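Proline dehydrogenase (Bradyrhizobium japonicum USDA 110, PDB 3HAZ) probably oxidises proline to glutamate in two steps, joining an FAD-dependent proline dehydrogenase and an NAD-dependent 1-pyrroline-5-carboxylate dehydrogenase in one chain. Local coordinates at residues D285-E288 with L289-V293; L384-R387 with P388-P392; A697-E701 with A702-K706. All blocks are in the same frame, centred on the assembly; numbering follows the deposited sequence.

Contact 1 of 3, residues D285-E288 with L289-V293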
ATOM      1  N   ASP A 285     -10.927  39.799 -17.153  1.00 16.85           N
ATOM      2  CA  ASP A 285     -10.471  41.043 -16.545  1.00 23.30           C
ATOM      3  C   ASP A 285     -10.835  42.263 -17.392  1.00 18.71           C
ATOM      4  O   ASP A 285     -10.662  43.402 -16.960  1.00 19.71           O
ATOM      5  CB  ASP A 285      -8.973  41.011 -16.180  1.00 25.13           C
ATOM      6  CG  ASP A 285      -8.060  40.935 -17.394  1.00 26.62           C
ATOM      7  OD1 ASP A 285      -8.556  40.965 -18.538  1.00 26.90           O
ATOM      8  OD2 ASP A 285      -6.830  40.838 -17.191  1.00 27.04           O
ATOM      9  N   ARG A 286     -11.364  42.016 -18.586  1.00 16.92           N
ATOM     10  CA  ARG A 286     -11.832  43.097 -19.450  1.00 21.75           C
ATOM     11  C   ARG A 286     -13.361  43.214 -19.495  1.00 20.30           C
ATOM     12  O   ARG A 286     -13.897  44.102 -20.159  1.00 21.12           O
ATOM     13  CB  ARG A 286     -11.277  42.914 -20.871  1.00 17.88           C
ATOM     14  CG  ARG A 286      -9.779  43.214 -20.997  1.00 16.76           C
ATOM     15  CD  ARG A 286      -9.228  42.690 -22.313  1.00 24.05           C
ATOM     16  NE  ARG A 286      -8.069  43.450 -22.781  1.00 20.95           N
ATOM     17  CZ  ARG A 286      -7.262  43.044 -23.757  1.00 21.87           C
ATOM     18  NH1 ARG A 286      -7.482  41.875 -24.357  1.00 13.14           N
ATOM     19  NH2 ARG A 286      -6.233  43.798 -24.135  1.00 19.79           N
ATOM     20  N   LEU A 287     -14.064  42.324 -18.797  1.00 19.50           N
ATOM     21  CA  LEU A 287     -15.529  42.323 -18.838  1.00 23.59           C
ATOM     22  C   LEU A 287     -16.142  43.675 -18.440  1.00 23.49           C
ATOM     23  O   LEU A 287     -16.925  44.262 -19.186  1.00 24.35           O
ATOM     24  CB  LEU A 287     -16.101  41.220 -17.949  1.00 19.06           C
ATOM     25  CG  LEU A 287     -17.634  41.160 -17.937  1.00 26.66           C
ATOM     26  CD1 LEU A 287     -18.185  41.084 -19.353  1.00 22.31           C
ATOM     27  CD2 LEU A 287     -18.143  40.003 -17.093  1.00 23.02           C
ATOM     28  N   GLU A 288     -15.794  44.146 -17.253  1.00 22.32           N
ATOM     29  CA  GLU A 288     -16.336  45.396 -16.725  1.00 24.40           C
ATOM     30  C   GLU A 288     -16.027  46.586 -17.623  1.00 18.43           C
ATOM     31  O   GLU A 288     -16.892  47.421 -17.882  1.00 22.63           O
ATOM     32  CB  GLU A 288     -15.779  45.661 -15.324  1.00 23.83           C
ATOM     33  CG  GLU A 288     -16.299  44.729 -14.253  1.00 18.94           C
ATOM     34  CD  GLU A 288     -15.869  45.157 -12.858  1.00 27.31           C
ATOM     35  OE1 GLU A 288     -15.148  46.175 -12.746  1.00 24.25           O
ATOM     36  OE2 GLU A 288     -16.254  44.479 -11.877  1.00 29.56           O
ATOM     37  N   LEU A 289     -14.784  46.665 -18.087  1.00 20.55           N
ATOM     38  CA  LEU A 289     -14.365  47.763 -18.946  1.00 19.04           C
ATOM     39  C   LEU A 289     -15.134  47.713 -20.261  1.00 20.52           C
ATOM     40  O   LEU A 289     -15.585  48.738 -20.768  1.00 22.74           O
ATOM     41  CB  LEU A 289     -12.856  47.700 -19.202  1.00 22.67           C
ATOM     42  CG  LEU A 289     -12.270  48.838 -20.043  1.00 25.04           C
ATOM     43  CD1 LEU A 289     -12.523  50.203 -19.391  1.00 25.00           C
ATOM     44  CD2 LEU A 289     -10.785  48.611 -20.281  1.00 22.63           C
ATOM     45  N   SER A 290     -15.303  46.514 -20.803  1.00 15.28           N
ATOM     46  CA  SER A 290     -16.011  46.366 -22.071  1.00 24.03           C
ATOM     47  C   SER A 290     -17.462  46.837 -21.956  1.00 19.63           C
ATOM     48  O   SER A 290     -17.982  47.504 -22.852  1.00 23.59           O
ATOM     49  CB  SER A 290     -15.960  44.912 -22.550  1.00 24.80           C
ATOM     50  OG  SER A 290     -16.884  44.112 -21.832  1.00 27.98           O
ATOM     51  N   LEU A 291     -18.116  46.476 -20.858  1.00 22.47           N
ATOM     52  CA  LEU A 291     -19.493  46.896 -20.625  1.00 20.22           C
ATOM     53  C   LEU A 291     -19.599  48.420 -20.470  1.00 26.14           C
ATOM     54  O   LEU A 291     -20.579  49.026 -20.907  1.00 31.25           O
ATOM     55  CB  LEU A 291     -20.083  46.165 -19.409  1.00 24.01           C
ATOM     56  CG  LEU A 291     -20.294  44.652 -19.605  1.00 23.55           C
ATOM     57  CD1 LEU A 291     -20.758  43.957 -18.328  1.00 22.14           C
ATOM     58  CD2 LEU A 291     -21.282  44.384 -20.731  1.00 20.96           C
ATOM     59  N   ASP A 292     -18.590  49.036 -19.860  1.00 25.92           N
ATOM     60  CA  ASP A 292     -18.547  50.498 -19.747  1.00 23.50           C
ATOM     61  C   ASP A 292     -18.491  51.125 -21.135  1.00 26.90           C
ATOM     62  O   ASP A 292     -19.213  52.072 -21.433  1.00 23.31           O
ATOM     63  CB  ASP A 292     -17.308  50.944 -18.975  1.00 26.70           C
ATOM     64  CG  ASP A 292     -17.388  50.622 -17.497  1.00 29.61           C
ATOM     65  OD1 ASP A 292     -18.509  50.409 -16.983  1.00 28.20           O
ATOM     66  OD2 ASP A 292     -16.319  50.580 -16.853  1.00 24.18           O
ATOM     67  N   VAL A 293     -17.605  50.600 -21.975  1.00 21.12           N
ATOM     68  CA  VAL A 293     -17.434  51.116 -23.322  1.00 26.11           C
ATOM     69  C   VAL A 293     -18.710  50.891 -24.133  1.00 29.22           C
ATOM     70  O   VAL A 293     -19.203  51.801 -24.802  1.00 29.92           O
ATOM     71  CB  VAL A 293     -16.230  50.451 -24.015  1.00 21.09           C
ATOM     72  CG1 VAL A 293     -16.264  50.689 -25.528  1.00 21.59           C
ATOM     73  CG2 VAL A 293     -14.933  50.957 -23.397  1.00 20.72           C
TER
HETATM   74  O   HOH W   1     -12.473  45.517 -16.694  1.00 23.53           O
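Ser290 and Leu291 both bond to the carbonyl O of Leu287. Leu291 N gives the regular helical bond, with N to O at 3.0 Å. Ser290 OG adds a second and shorter one, 2.7 Å to Leu287 O. The hydroxyl turns back along the helix because OG sits between its own backbone N and carbonyl carbon, at a chi1 of 77°. OG lies 25° out of the plane of the Leu287 carbonyl. Two donors thus grip one oxygen.

The other backbone bonds are those of a first helical turn. Ser290 N reaches Arg286 O at 2.9 Å. Asp292 N reaches Glu288 O at 3.1 Å. One water links the backbone of Asp285 and Leu289: it accepts from Leu289 N, 2.9 Å from its O, and lies 2.8 Å from Asp285 O.

This is the start of helix 287-298, which joins strands 276-279 and 309-314 as a beta-alpha-beta unit of the proline dehydrogenase barrel.

The apolar contact is between two leucines one turn apart. Leu287 CD1 meets Leu291 CD1 at 4.0 Å, and the two side chains run at a slant to each other. Beyond them, Val323 and Tyr326 of helix 320-333 touch Leu287 and Leu291 respectively.

The charged ends turn to other partners. Asp292 OD2 forms salt bridges with Arg252 and Arg524, Glu288 OE1 accepts from the backbone N of Arg524, and Arg286 NE bonds to the carbonyl of Phe247.

Contact 2 of 3, residues L384-R387 with P388-P392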
ATOM      1  N   LEU A 384     -34.271  33.871 -23.712  1.00 29.59           N
ATOM      2  CA  LEU A 384     -35.481  33.591 -24.474  1.00 31.82           C
ATOM      3  C   LEU A 384     -36.672  34.360 -23.908  1.00 32.00           C
ATOM      4  O   LEU A 384     -37.544  34.807 -24.653  1.00 29.46           O
ATOM      5  CB  LEU A 384     -35.776  32.091 -24.505  1.00 24.28           C
ATOM      6  CG  LEU A 384     -34.863  31.264 -25.411  1.00 25.39           C
ATOM      7  CD1 LEU A 384     -35.040  29.777 -25.151  1.00 24.44           C
ATOM      8  CD2 LEU A 384     -35.096  31.593 -26.890  1.00 17.94           C
ATOM      9  N   ALA A 385     -36.699  34.516 -22.590  1.00 26.99           N
ATOM     10  CA  ALA A 385     -37.805  35.205 -21.929  1.00 27.47           C
ATOM     11  C   ALA A 385     -37.674  36.723 -22.048  1.00 31.15           C
ATOM     12  O   ALA A 385     -38.563  37.457 -21.625  1.00 32.95           O
ATOM     13  CB  ALA A 385     -37.894  34.785 -20.463  1.00 30.56           C
ATOM     14  N   LEU A 386     -36.565  37.182 -22.628  1.00 24.31           N
ATOM     15  CA  LEU A 386     -36.336  38.611 -22.842  1.00 29.07           C
ATOM     16  C   LEU A 386     -36.711  39.048 -24.267  1.00 30.37           C
ATOM     17  O   LEU A 386     -36.621  40.229 -24.611  1.00 27.63           O
ATOM     18  CB  LEU A 386     -34.882  38.992 -22.504  1.00 26.43           C
ATOM     19  CG  LEU A 386     -34.477  38.857 -21.027  1.00 26.09           C
ATOM     20  CD1 LEU A 386     -32.997  39.184 -20.808  1.00 24.37           C
ATOM     21  CD2 LEU A 386     -35.359  39.724 -20.136  1.00 28.31           C
ATOM     22  N   ARG A 387     -37.123  38.089 -25.095  1.00 28.89           N
ATOM     23  CA  ARG A 387     -37.741  38.405 -26.376  1.00 29.03           C
ATOM     24  C   ARG A 387     -39.024  39.196 -26.093  1.00 33.18           C
ATOM     25  O   ARG A 387     -39.680  38.956 -25.079  1.00 34.47           O
ATOM     26  CB  ARG A 387     -38.069  37.119 -27.141  1.00 30.56           C
ATOM     27  CG  ARG A 387     -36.847  36.285 -27.521  1.00 29.64           C
ATOM     28  CD  ARG A 387     -37.259  34.987 -28.195  1.00 29.43           C
ATOM     29  NE  ARG A 387     -37.936  34.084 -27.267  1.00 30.98           N
ATOM     30  CZ  ARG A 387     -38.531  32.948 -27.623  1.00 30.57           C
ATOM     31  NH1 ARG A 387     -38.543  32.575 -28.896  1.00 26.17           N
ATOM     32  NH2 ARG A 387     -39.118  32.185 -26.708  1.00 24.96           N
ATOM     33  N   PRO A 388     -39.400  40.124 -26.989  1.00 28.47           N
ATOM     34  CA  PRO A 388     -38.797  40.416 -28.295  1.00 33.39           C
ATOM     35  C   PRO A 388     -37.742  41.519 -28.282  1.00 36.17           C
ATOM     36  O   PRO A 388     -37.100  41.734 -29.309  1.00 34.72           O
ATOM     37  CB  PRO A 388     -39.994  40.915 -29.128  1.00 33.47           C
ATOM     38  CG  PRO A 388     -41.181  40.991 -28.168  1.00 32.77           C
ATOM     39  CD  PRO A 388     -40.631  40.905 -26.788  1.00 33.51           C
ATOM     40  N   ARG A 389     -37.583  42.228 -27.171  1.00 38.45           N
ATOM     41  CA  ARG A 389     -36.603  43.308 -27.123  1.00 38.82           C
ATOM     42  C   ARG A 389     -35.204  42.761 -27.394  1.00 34.04           C
ATOM     43  O   ARG A 389     -34.434  43.341 -28.160  1.00 34.35           O
ATOM     44  CB  ARG A 389     -36.637  44.029 -25.774  1.00 36.95           C
ATOM     45  CG  ARG A 389     -35.654  45.184 -25.690  1.00 40.40           C
ATOM     46  CD  ARG A 389     -35.816  45.985 -24.405  1.00 38.09           C
ATOM     47  NE  ARG A 389     -37.157  46.550 -24.264  1.00 37.69           N
ATOM     48  CZ  ARG A 389     -37.576  47.666 -24.855  1.00 41.24           C
ATOM     49  NH1 ARG A 389     -36.764  48.350 -25.651  1.00 38.30           N
ATOM     50  NH2 ARG A 389     -38.817  48.096 -24.653  1.00 40.54           N
ATOM     51  N   ILE A 390     -34.882  41.646 -26.750  1.00 27.15           N
ATOM     52  CA  ILE A 390     -33.610  40.968 -26.968  1.00 29.35           C
ATOM     53  C   ILE A 390     -33.792  39.848 -27.993  1.00 33.40           C
ATOM     54  O   ILE A 390     -34.673  38.998 -27.846  1.00 28.91           O
ATOM     55  CB  ILE A 390     -33.050  40.366 -25.653  1.00 28.13           C
ATOM     56  CG1 ILE A 390     -32.896  41.443 -24.576  1.00 29.52           C
ATOM     57  CG2 ILE A 390     -31.724  39.649 -25.903  1.00 29.17           C
ATOM     58  CD1 ILE A 390     -31.941  42.569 -24.954  1.00 32.93           C
ATOM     59  N   PHE A 391     -32.966  39.863 -29.034  1.00 27.48           N
ATOM     60  CA  PHE A 391     -32.931  38.779 -30.008  1.00 23.10           C
ATOM     61  C   PHE A 391     -31.708  37.911 -29.708  1.00 26.81           C
ATOM     62  O   PHE A 391     -30.580  38.296 -30.019  1.00 28.52           O
ATOM     63  CB  PHE A 391     -32.864  39.347 -31.431  1.00 23.13           C
ATOM     64  CG  PHE A 391     -32.835  38.294 -32.513  1.00 20.73           C
ATOM     65  CD1 PHE A 391     -34.019  37.833 -33.087  1.00 17.14           C
ATOM     66  CD2 PHE A 391     -31.621  37.788 -32.977  1.00 20.61           C
ATOM     67  CE1 PHE A 391     -33.996  36.871 -34.092  1.00 24.06           C
ATOM     68  CE2 PHE A 391     -31.586  36.818 -33.985  1.00 22.51           C
ATOM     69  CZ  PHE A 391     -32.775  36.358 -34.541  1.00 18.79           C
ATOM     70  N   PRO A 392     -31.927  36.746 -29.077  1.00 22.90           N
ATOM     71  CA  PRO A 392     -30.819  35.880 -28.662  1.00 21.49           C
ATOM     72  C   PRO A 392     -30.204  35.136 -29.838  1.00 23.18           C
ATOM     73  O   PRO A 392     -30.912  34.748 -30.768  1.00 20.59           O
ATOM     74  CB  PRO A 392     -31.480  34.879 -27.699  1.00 23.79           C
ATOM     75  CG  PRO A 392     -32.853  35.428 -27.409  1.00 26.16           C
ATOM     76  CD  PRO A 392     -33.229  36.228 -28.627  1.00 17.85           C
TER
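Leu386 and Ile390 meet through backbone and side chain where a barrel helix hands over to the next strand. Ile390 N donates to Leu386 O at 3.1 Å, with a nearly straight N-H...O angle of 170°. Beside this bond, Leu386 CB packs on Ile390 CG1 at 3.8 Å.

Residues 384-392 run from the last residue of helix 369-384 into strand 390-395 in the TIM-barrel-type proline dehydrogenase part. Residues Leu384 to Arg387 form a type I beta turn. A cis peptide bond before Pro388 follows at once, and the chain comes round to start the strand.

Arg387 carries the second group of contacts. Its CA makes a C-H...O contact with Ile390 O at 3.5 Å. Its CG lies against Pro392 CD at 3.8 Å, and the two side chains cross at about a right angle. Leu384 CD2 approaches Pro392 CG more loosely.

Outside the segment, Ile390 touches Leu338 and Val340 of the neighbouring strand 338-343. Arg389 NH1 forms a salt bridge with Asp335. Phe415 packs on Leu384, Arg387 and Pro392.

The Arg387 chain is placed by a bend at chi3, -68°, which brings the guanidinium back over the turn. Leu384 CD2 covers one face of that group, 3.7 Å above the plane, over its centre. At the edge, Arg387 NE donates to Leu384 O at 2.7 Å, in the carbonyl plane and on a lone pair.

Contact 3 of 3, residues A697-E701 with A702-K706; sequences ALLHE and AGIPK
His700, in the last turn of a helix, takes Lys706 from beyond the helix end over its ring face. Lys706 CD lies over the imidazole, 3.6 Å from the centroid of the His700 ring and 10° off its normal, a CH-pi contact. The lysine chain crosses the histidine at about a right angle, with bends at chi2 and chi4.

The same ring is held at its edge by a hydrogen bond. His700 ND1 donates to Ile704 O at 3.1 Å, with that oxygen close to the ring plane. From the carbonyl's side the donor stands well above the plane. His700 CA adds a C-H...O contact to the same oxygen at 3.3 Å. The ND1 bond probably sets the turn of the ring.

The backbone bonds close the helix as a Schellman motif. Gly703 has positive phi, 129°, and its N bonds to His700 O at 3.2 Å. Ile704 N reaches further back, to Leu699 O at 3.0 Å. These two residues also meet through their side chains, Leu699 CB to Ile704 CG1 at 3.9 Å, the apolar pair usual in this motif. Ala702 N keeps the helical bond to Leu698 O.

In the aldehyde dehydrogenase part, this stretch ends helix 689-702 and leads to strand 709-711. Leu699 and Ile704 pack between helices 571-587 and 664-675 and touch Leu709 of that strand, while Trp566 of helix 549-567 touches Ile704 and Pro705.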
ATOM      1  N   ALA A 697      11.344  45.869  12.170  1.00 34.32           N
ATOM      2  CA  ALA A 697      10.429  45.991  13.301  1.00 39.63           C
ATOM      3  C   ALA A 697       9.327  44.941  13.190  1.00 37.68           C
ATOM      4  O   ALA A 697       8.872  44.387  14.191  1.00 35.58           O
ATOM      5  CB  ALA A 697       9.837  47.403  13.377  1.00 37.78           C
ATOM      6  N   LEU A 698       8.915  44.655  11.961  1.00 29.94           N
ATOM      7  CA  LEU A 698       7.889  43.648  11.733  1.00 29.02           C
ATOM      8  C   LEU A 698       8.407  42.255  12.087  1.00 26.47           C
ATOM      9  O   LEU A 698       7.686  41.450  12.675  1.00 33.90           O
ATOM     10  CB  LEU A 698       7.390  43.697  10.281  1.00 34.10           C
ATOM     11  CG  LEU A 698       6.250  42.750   9.892  1.00 30.59           C
ATOM     12  CD1 LEU A 698       5.469  43.291   8.697  1.00 32.85           C
ATOM     13  CD2 LEU A 698       6.777  41.349   9.606  1.00 35.40           C
ATOM     14  N   LEU A 699       9.655  41.970  11.723  1.00 22.93           N
ATOM     15  CA  LEU A 699      10.254  40.679  12.042  1.00 22.26           C
ATOM     16  C   LEU A 699      10.373  40.489  13.549  1.00 28.25           C
ATOM     17  O   LEU A 699      10.097  39.406  14.064  1.00 29.91           O
ATOM     18  CB  LEU A 699      11.629  40.536  11.393  1.00 28.10           C
ATOM     19  CG  LEU A 699      11.660  40.167   9.906  1.00 26.31           C
ATOM     20  CD1 LEU A 699      13.092  40.161   9.416  1.00 24.90           C
ATOM     21  CD2 LEU A 699      11.014  38.810   9.678  1.00 23.73           C
ATOM     22  N   HIS A 700      10.798  41.540  14.247  1.00 29.19           N
ATOM     23  CA  HIS A 700      10.890  41.499  15.700  1.00 37.32           C
ATOM     24  C   HIS A 700       9.517  41.197  16.291  1.00 37.73           C
ATOM     25  O   HIS A 700       9.391  40.374  17.193  1.00 31.58           O
ATOM     26  CB  HIS A 700      11.412  42.829  16.265  1.00 38.51           C
ATOM     27  CG  HIS A 700      12.866  43.083  16.002  1.00 30.77           C
ATOM     28  ND1 HIS A 700      13.819  42.088  16.052  1.00 32.10           N
ATOM     29  CD2 HIS A 700      13.532  44.228  15.721  1.00 26.97           C
ATOM     30  CE1 HIS A 700      15.009  42.606  15.795  1.00 28.14           C
ATOM     31  NE2 HIS A 700      14.863  43.904  15.596  1.00 32.28           N
ATOM     32  N   GLU A 701       8.489  41.867  15.778  1.00 37.02           N
ATOM     33  CA  GLU A 701       7.129  41.654  16.259  1.00 36.82           C
ATOM     34  C   GLU A 701       6.658  40.233  15.953  1.00 33.13           C
ATOM     35  O   GLU A 701       5.834  39.674  16.673  1.00 36.93           O
ATOM     36  CB  GLU A 701       6.167  42.678  15.643  1.00 38.01           C
ATOM     37  CG  GLU A 701       4.727  42.531  16.118  1.00 40.47           C
ATOM     38  CD  GLU A 701       3.772  43.510  15.453  1.00 46.41           C
ATOM     39  OE1 GLU A 701       4.244  44.441  14.762  1.00 46.59           O
ATOM     40  OE2 GLU A 701       2.545  43.350  15.628  1.00 49.06           O
ATOM     41  N   ALA A 702       7.191  39.651  14.884  1.00 31.55           N
ATOM     42  CA  ALA A 702       6.803  38.306  14.465  1.00 28.78           C
ATOM     43  C   ALA A 702       7.467  37.208  15.297  1.00 32.63           C
ATOM     44  O   ALA A 702       7.069  36.050  15.237  1.00 35.85           O
ATOM     45  CB  ALA A 702       7.107  38.107  12.983  1.00 30.25           C
ATOM     46  N   GLY A 703       8.486  37.567  16.067  1.00 35.42           N
ATOM     47  CA  GLY A 703       9.124  36.594  16.934  1.00 36.36           C
ATOM     48  C   GLY A 703      10.633  36.505  16.826  1.00 33.94           C
ATOM     49  O   GLY A 703      11.258  35.713  17.531  1.00 29.64           O
ATOM     50  N   ILE A 704      11.230  37.299  15.942  1.00 30.08           N
ATOM     51  CA  ILE A 704      12.685  37.373  15.879  1.00 28.58           C
ATOM     52  C   ILE A 704      13.209  38.197  17.056  1.00 31.83           C
ATOM     53  O   ILE A 704      12.841  39.362  17.213  1.00 31.16           O
ATOM     54  CB  ILE A 704      13.168  38.010  14.567  1.00 30.15           C
ATOM     55  CG1 ILE A 704      12.574  37.267  13.365  1.00 23.66           C
ATOM     56  CG2 ILE A 704      14.690  38.009  14.513  1.00 30.62           C
ATOM     57  CD1 ILE A 704      12.911  35.791  13.327  1.00 21.55           C
ATOM     58  N   PRO A 705      14.060  37.588  17.898  1.00 34.90           N
ATOM     59  CA  PRO A 705      14.627  38.296  19.053  1.00 35.49           C
ATOM     60  C   PRO A 705      15.421  39.541  18.658  1.00 31.26           C
ATOM     61  O   PRO A 705      16.110  39.543  17.637  1.00 30.69           O
ATOM     62  CB  PRO A 705      15.560  37.254  19.682  1.00 41.28           C
ATOM     63  CG  PRO A 705      14.992  35.933  19.255  1.00 42.71           C
ATOM     64  CD  PRO A 705      14.460  36.169  17.867  1.00 33.46           C
ATOM     65  N   LYS A 706      15.321  40.587  19.472  1.00 30.33           N
ATOM     66  CA  LYS A 706      16.079  41.813  19.248  1.00 38.82           C
ATOM     67  C   LYS A 706      17.576  41.523  19.167  1.00 35.92           C
ATOM     68  O   LYS A 706      18.315  42.240  18.499  1.00 34.00           O
ATOM     69  CB  LYS A 706      15.821  42.823  20.373  1.00 46.41           C
ATOM     70  CG  LYS A 706      14.380  43.296  20.510  1.00 46.09           C
ATOM     71  CD  LYS A 706      13.949  44.118  19.314  1.00 48.85           C
ATOM     72  CE  LYS A 706      12.796  45.040  19.664  1.00 47.33           C
ATOM     73  NZ  LYS A 706      13.272  46.274  20.356  1.00 49.39           N
TER

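In the fold
The three contacts follow one another along the chain and none touches another. Contacts 1 and 2 belong to the proline dehydrogenase part, with centres about 22 Å apart and nearest atoms about 12 Å apart. Helix 320-333 packs against both. Each is near the FAD site without reaching the cofactor: the side chain of Leu287 is about 10 Å from FAD and that of Pro392 about 13 Å. Contact 3 lies in the aldehyde dehydrogenase part, its centre about 44 Å from that of contact 1 and about 62 Å from that of contact 2. There the side chain of Leu699 is about 11 Å from that of Ser657, which binds NAD.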